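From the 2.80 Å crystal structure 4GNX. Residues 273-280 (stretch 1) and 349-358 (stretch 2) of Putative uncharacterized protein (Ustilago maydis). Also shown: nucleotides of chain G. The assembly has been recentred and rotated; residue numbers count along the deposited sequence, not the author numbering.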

ATOM      1  N   ARG C 273       2.486  -7.469   4.094  1.00 42.81           N
ATOM      2  CA  ARG C 273       3.908  -7.578   4.389  1.00 41.90           C
ATOM      3  C   ARG C 273       4.715  -7.498   3.103  1.00 37.82           C
ATOM      4  O   ARG C 273       4.185  -7.690   2.022  1.00 37.31           O
ATOM      5  CB  ARG C 273       4.196  -8.907   5.104  1.00 44.99           C
ATOM      6  CG  ARG C 273       3.664  -8.993   6.525  1.00 48.98           C
ATOM      7  CD  ARG C 273       4.717  -8.542   7.516  1.00 52.70           C
ATOM      8  NE  ARG C 273       4.173  -8.162   8.823  1.00 57.69           N
ATOM      9  CZ  ARG C 273       4.162  -6.916   9.297  1.00 58.42           C
ATOM     10  NH1 ARG C 273       4.666  -5.924   8.565  1.00 55.84           N
ATOM     11  NH2 ARG C 273       3.658  -6.664  10.505  1.00 60.77           N
ATOM     12  N   THR C 274       5.993  -7.192   3.205  1.00 36.23           N
ATOM     13  CA  THR C 274       6.870  -7.373   2.061  1.00 34.51           C
ATOM     14  C   THR C 274       7.626  -8.694   2.255  1.00 35.07           C
ATOM     15  O   THR C 274       7.709  -9.219   3.370  1.00 37.07           O
ATOM     16  CB  THR C 274       7.852  -6.199   1.879  1.00 33.23           C
ATOM     17  OG1 THR C 274       8.857  -6.245   2.909  1.00 34.35           O
ATOM     18  CG2 THR C 274       7.101  -4.880   1.939  1.00 31.71           C
ATOM     19  N   ILE C 275       8.174  -9.224   1.170  1.00 33.02           N
ATOM     20  CA  ILE C 275       8.895 -10.484   1.209  1.00 33.75           C
ATOM     21  C   ILE C 275      10.049 -10.447   2.237  1.00 36.60           C
ATOM     22  O   ILE C 275      10.325 -11.445   2.944  1.00 38.66           O
ATOM     23  CB  ILE C 275       9.402 -10.848  -0.197  1.00 31.75           C
ATOM     24  CG1 ILE C 275       8.214 -11.135  -1.122  1.00 30.09           C
ATOM     25  CG2 ILE C 275      10.392 -12.003  -0.144  1.00 33.03           C
ATOM     26  CD1 ILE C 275       8.553 -11.115  -2.597  1.00 28.88           C
ATOM     27  N   VAL C 276      10.714  -9.299   2.348  1.00 35.70           N
ATOM     28  CA  VAL C 276      11.778  -9.212   3.316  1.00 37.07           C
ATOM     29  C   VAL C 276      11.201  -9.321   4.729  1.00 38.70           C
ATOM     30  O   VAL C 276      11.782 -10.001   5.580  1.00 40.48           O
ATOM     31  CB  VAL C 276      12.655  -7.966   3.138  1.00 36.38           C
ATOM     32  CG1 VAL C 276      11.897  -6.692   3.477  1.00 35.75           C
ATOM     33  CG2 VAL C 276      13.895  -8.090   4.002  1.00 38.26           C
ATOM     34  N   GLN C 277      10.049  -8.684   4.958  1.00 38.01           N
ATOM     35  CA  GLN C 277       9.408  -8.727   6.274  1.00 40.28           C
ATOM     36  C   GLN C 277       9.022 -10.151   6.632  1.00 42.65           C
ATOM     37  O   GLN C 277       9.331 -10.615   7.727  1.00 45.44           O
ATOM     38  CB  GLN C 277       8.193  -7.821   6.338  1.00 39.26           C
ATOM     39  CG  GLN C 277       8.555  -6.354   6.344  1.00 38.69           C
ATOM     40  CD  GLN C 277       7.348  -5.461   6.276  1.00 38.13           C
ATOM     41  OE1 GLN C 277       6.432  -5.683   5.486  1.00 37.95           O
ATOM     42  NE2 GLN C 277       7.342  -4.433   7.105  1.00 38.83           N
ATOM     43  N   VAL C 278       8.396 -10.853   5.689  1.00 41.72           N
ATOM     44  CA  VAL C 278       7.977 -12.227   5.910  1.00 43.22           C
ATOM     45  C   VAL C 278       9.127 -13.093   6.384  1.00 45.29           C
ATOM     46  O   VAL C 278       8.984 -13.780   7.399  1.00 49.42           O
ATOM     47  CB  VAL C 278       7.335 -12.847   4.659  1.00 43.01           C
ATOM     48  CG1 VAL C 278       6.965 -14.310   4.911  1.00 44.16           C
ATOM     49  CG2 VAL C 278       6.101 -12.046   4.251  1.00 42.18           C
ATOM     50  N   LYS C 279      10.265 -13.039   5.685  1.00 43.59           N
ATOM     51  CA  LYS C 279      11.468 -13.790   6.082  1.00 44.67           C
ATOM     52  C   LYS C 279      12.139 -13.277   7.366  1.00 47.10           C
ATOM     53  O   LYS C 279      12.504 -14.075   8.220  1.00 48.74           O
ATOM     54  CB  LYS C 279      12.475 -13.827   4.943  1.00 43.18           C
ATOM     55  CG  LYS C 279      11.998 -14.573   3.710  1.00 41.79           C
ATOM     56  CD  LYS C 279      12.536 -13.891   2.466  1.00 40.69           C
ATOM     57  CE  LYS C 279      12.522 -14.792   1.246  1.00 39.89           C
ATOM     58  NZ  LYS C 279      13.504 -15.896   1.379  1.00 42.30           N
ATOM     59  N   ASP C 280      12.282 -11.954   7.505  1.00 48.01           N
ATOM     60  CA  ASP C 280      12.929 -11.345   8.684  1.00 51.77           C
ATOM     61  C   ASP C 280      12.184 -11.636   9.972  1.00 55.18           C
ATOM     62  O   ASP C 280      12.789 -11.738  11.034  1.00 58.73           O
ATOM     63  CB  ASP C 280      13.047  -9.828   8.545  1.00 51.91           C
ATOM     64  CG  ASP C 280      14.178  -9.394   7.617  1.00 53.32           C
ATOM     65  OD1 ASP C 280      14.814 -10.274   6.973  1.00 54.74           O
ATOM     66  OD2 ASP C 280      14.430  -8.157   7.543  1.00 52.39           O
ATOM     67  N   ASN C 349       7.727 -18.773  -8.278  1.00 38.96           N
ATOM     68  CA  ASN C 349       8.633 -17.788  -7.692  1.00 38.15           C
ATOM     69  C   ASN C 349       8.164 -16.337  -7.911  1.00 36.43           C
ATOM     70  O   ASN C 349       8.044 -15.863  -9.046  1.00 35.43           O
ATOM     71  CB  ASN C 349      10.050 -17.981  -8.246  1.00 40.03           C
ATOM     72  CG  ASN C 349      11.101 -17.171  -7.493  1.00 41.08           C
ATOM     73  OD1 ASN C 349      11.735 -16.304  -8.062  1.00 40.91           O
ATOM     74  ND2 ASN C 349      11.293 -17.464  -6.210  1.00 43.36           N
ATOM     75  N   VAL C 350       7.904 -15.633  -6.813  1.00 35.58           N
ATOM     76  CA  VAL C 350       7.385 -14.271  -6.873  1.00 33.71           C
ATOM     77  C   VAL C 350       8.379 -13.313  -6.261  1.00 33.32           C
ATOM     78  O   VAL C 350       9.100 -13.674  -5.329  1.00 34.98           O
ATOM     79  CB  VAL C 350       6.005 -14.120  -6.174  1.00 33.57           C
ATOM     80  CG1 VAL C 350       5.008 -15.131  -6.731  1.00 33.49           C
ATOM     81  CG2 VAL C 350       6.116 -14.225  -4.657  1.00 33.78           C
ATOM     82  N   ALA C 351       8.416 -12.092  -6.791  1.00 32.08           N
ATOM     83  CA  ALA C 351       9.366 -11.075  -6.334  1.00 31.54           C
ATOM     84  C   ALA C 351       8.701  -9.734  -6.118  1.00 30.02           C
ATOM     85  O   ALA C 351       7.667  -9.449  -6.704  1.00 29.24           O
ATOM     86  CB  ALA C 351      10.495 -10.928  -7.329  1.00 31.77           C
ATOM     87  N   ASP C 352       9.289  -8.937  -5.239  1.00 30.52           N
ATOM     88  CA  ASP C 352       8.978  -7.517  -5.122  1.00 30.31           C
ATOM     89  C   ASP C 352      10.304  -6.776  -4.995  1.00 31.12           C
ATOM     90  O   ASP C 352      11.347  -7.326  -5.370  1.00 31.22           O
ATOM     91  CB  ASP C 352       8.024  -7.238  -3.957  1.00 31.18           C
ATOM     92  CG  ASP C 352       8.626  -7.559  -2.558  1.00 34.36           C
ATOM     93  OD1 ASP C 352       9.832  -7.925  -2.441  1.00 33.34           O
ATOM     94  OD2 ASP C 352       7.850  -7.428  -1.555  1.00 36.80           O
ATOM     95  N   ALA C 353      10.291  -5.555  -4.458  1.00 31.07           N
ATOM     96  CA  ALA C 353      11.535  -4.772  -4.356  1.00 30.98           C
ATOM     97  C   ALA C 353      12.414  -5.160  -3.172  1.00 34.40           C
ATOM     98  O   ALA C 353      13.553  -4.689  -3.060  1.00 38.40           O
ATOM     99  CB  ALA C 353      11.250  -3.289  -4.341  1.00 28.29           C
ATOM    100  N   THR C 354      11.907  -6.027  -2.300  1.00 34.40           N
ATOM    101  CA  THR C 354      12.619  -6.412  -1.080  1.00 34.13           C
ATOM    102  C   THR C 354      13.196  -7.823  -1.162  1.00 34.36           C
ATOM    103  O   THR C 354      13.951  -8.243  -0.296  1.00 36.05           O
ATOM    104  CB  THR C 354      11.696  -6.308   0.147  1.00 34.78           C
ATOM    105  OG1 THR C 354      10.558  -7.173  -0.017  1.00 34.77           O
ATOM    106  CG2 THR C 354      11.213  -4.854   0.344  1.00 34.87           C
ATOM    107  N   GLY C 355      12.840  -8.557  -2.206  1.00 33.72           N
ATOM    108  CA  GLY C 355      13.264  -9.948  -2.324  1.00 35.37           C
ATOM    109  C   GLY C 355      12.411 -10.848  -3.203  1.00 35.23           C
ATOM    110  O   GLY C 355      11.483 -10.409  -3.901  1.00 35.52           O
ATOM    111  N   GLN C 356      12.731 -12.125  -3.172  1.00 36.39           N
ATOM    112  CA  GLN C 356      12.061 -13.091  -4.013  1.00 36.96           C
ATOM    113  C   GLN C 356      11.631 -14.290  -3.140  1.00 37.72           C
ATOM    114  O   GLN C 356      12.293 -14.639  -2.172  1.00 38.54           O
ATOM    115  CB  GLN C 356      12.976 -13.420  -5.208  1.00 38.26           C
ATOM    116  CG  GLN C 356      13.292 -14.885  -5.469  1.00 42.02           C
ATOM    117  CD  GLN C 356      14.178 -15.498  -4.409  1.00 44.63           C
ATOM    118  OE1 GLN C 356      15.271 -14.993  -4.129  1.00 46.98           O
ATOM    119  NE2 GLN C 356      13.705 -16.594  -3.804  1.00 45.56           N
ATOM    120  N   MET C 357      10.507 -14.899  -3.456  1.00 38.05           N
ATOM    121  CA  MET C 357       9.983 -15.946  -2.596  1.00 40.42           C
ATOM    122  C   MET C 357       9.163 -16.988  -3.348  1.00 38.88           C
ATOM    123  O   MET C 357       8.406 -16.656  -4.260  1.00 37.22           O
ATOM    124  CB  MET C 357       9.140 -15.296  -1.502  1.00 42.88           C
ATOM    125  CG  MET C 357       8.028 -16.147  -0.917  1.00 46.06           C
ATOM    126  SD  MET C 357       6.735 -15.083  -0.263  1.00 48.62           S
ATOM    127  CE  MET C 357       7.541 -14.537   1.243  1.00 51.45           C
ATOM    128  N   TRP C 358       9.290 -18.238  -2.916  1.00 39.18           N
ATOM    129  CA  TRP C 358       8.532 -19.350  -3.500  1.00 38.18           C
ATOM    130  C   TRP C 358       7.205 -19.589  -2.870  1.00 37.92           C
ATOM    131  O   TRP C 358       7.108 -19.686  -1.642  1.00 38.75           O
ATOM    132  CB  TRP C 358       9.345 -20.600  -3.390  1.00 39.43           C
ATOM    133  CG  TRP C 358      10.464 -20.630  -4.400  1.00 39.12           C
ATOM    134  CD1 TRP C 358      11.790 -20.299  -4.203  1.00 39.59           C
ATOM    135  CD2 TRP C 358      10.372 -21.007  -5.811  1.00 38.54           C
ATOM    136  NE1 TRP C 358      12.499 -20.447  -5.354  1.00 39.98           N
ATOM    137  CE2 TRP C 358      11.718 -20.873  -6.355  1.00 39.15           C
ATOM    138  CE3 TRP C 358       9.347 -21.452  -6.639  1.00 38.39           C
ATOM    139  CZ2 TRP C 358      12.015 -21.172  -7.677  1.00 40.10           C
ATOM    140  CZ3 TRP C 358       9.652 -21.742  -7.975  1.00 38.99           C
ATOM    141  CH2 TRP C 358      10.956 -21.604  -8.482  1.00 39.81           C
TER
ATOM    142  P    DT G  18      16.690 -26.749  -6.347  1.00106.87           P
ATOM    143  OP1  DT G  18      17.524 -27.905  -6.771  1.00105.49           O
ATOM    144  OP2  DT G  18      17.312 -25.631  -5.595  1.00112.05           O
ATOM    145  O5'  DT G  18      16.003 -26.153  -7.654  1.00102.77           O
ATOM    146  C5'  DT G  18      15.469 -27.018  -8.679  1.00 93.30           C
ATOM    147  C4'  DT G  18      14.115 -26.520  -9.129  1.00 85.25           C
ATOM    148  O4'  DT G  18      13.231 -26.511  -7.993  1.00 76.62           O
ATOM    149  C3'  DT G  18      14.106 -25.089  -9.669  1.00 81.64           C
ATOM    150  O3'  DT G  18      14.236 -25.034 -11.101  1.00 88.17           O
ATOM    151  C2'  DT G  18      12.793 -24.505  -9.172  1.00 74.24           C
ATOM    152  C1'  DT G  18      12.273 -25.481  -8.124  1.00 68.16           C
ATOM    153  N1   DT G  18      12.047 -24.916  -6.783  1.00 63.43           N
ATOM    154  C2   DT G  18      10.799 -25.081  -6.231  1.00 61.76           C
ATOM    155  O2   DT G  18       9.881 -25.637  -6.812  1.00 66.84           O
ATOM    156  N3   DT G  18      10.658 -24.561  -4.968  1.00 58.22           N
ATOM    157  C4   DT G  18      11.623 -23.920  -4.217  1.00 61.57           C
ATOM    158  O4   DT G  18      11.349 -23.507  -3.094  1.00 64.55           O
ATOM    159  C5   DT G  18      12.916 -23.792  -4.853  1.00 63.13           C
ATOM    160  C7   DT G  18      14.023 -23.107  -4.114  1.00 60.75           C
ATOM    161  C6   DT G  18      13.063 -24.298  -6.085  1.00 63.68           C

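The first turn of the helix is held by side chains borrowed from a β-hairpin some 75 residues further along the chain. The backbone amides at the start of a helix have no carbonyl partners within it, and here two of them turn outward: Ile275 N donates to Asp352 OD2 at 3.3 Å, almost in line, and Val276 N donates to Thr354 OG1 at 3.2 Å. A carboxylate suits the first site, since its negative charge also faces the positive end of the helix dipole. The next amide is met locally, by the N-cap residue: Gln277 N makes a weak 3.4 Å bond to Thr274 OG1, while Thr274 N returns a 2.8 Å bond to Gln277 OE1.

Asp352 binds the helix through OD2, while its other oxygen binds within the hairpin turn. Asp352 OD1 accepts from Thr354 N at 2.8 Å and from Thr354 OG1 at 2.6 Å. The threonine hydroxyl thus gives its own proton to the aspartate and remains free to accept from Val276.

Gly355 follows with phi/psi of 157/-173, angles at which a CB would be jammed against the preceding carbonyl oxygen. A CB would also lie only 3.4 Å from Ile275 CG2, so glycine answers both the backbone and the neighboring helix.

Ile275 contributes the largest buried area. Its branched side chain reaches over the hairpin, with CD1 3.3 Å from Gly355 O and CG2 3.8 Å from Met357 CB. One turn on, Val278 CG1 packs 3.7 Å from Met357 CE; the long, flexible methionine thereby touches both helix residues. Lys279 lies at the exposed margin, where its aliphatic chain can cover the strand, CE approaching Gln356 O to 3.4 Å. The strands are paired by Val350 and Met357, which exchange backbone hydrogen bonds in both directions, and by a bond from Asp352 N to Gly355 O.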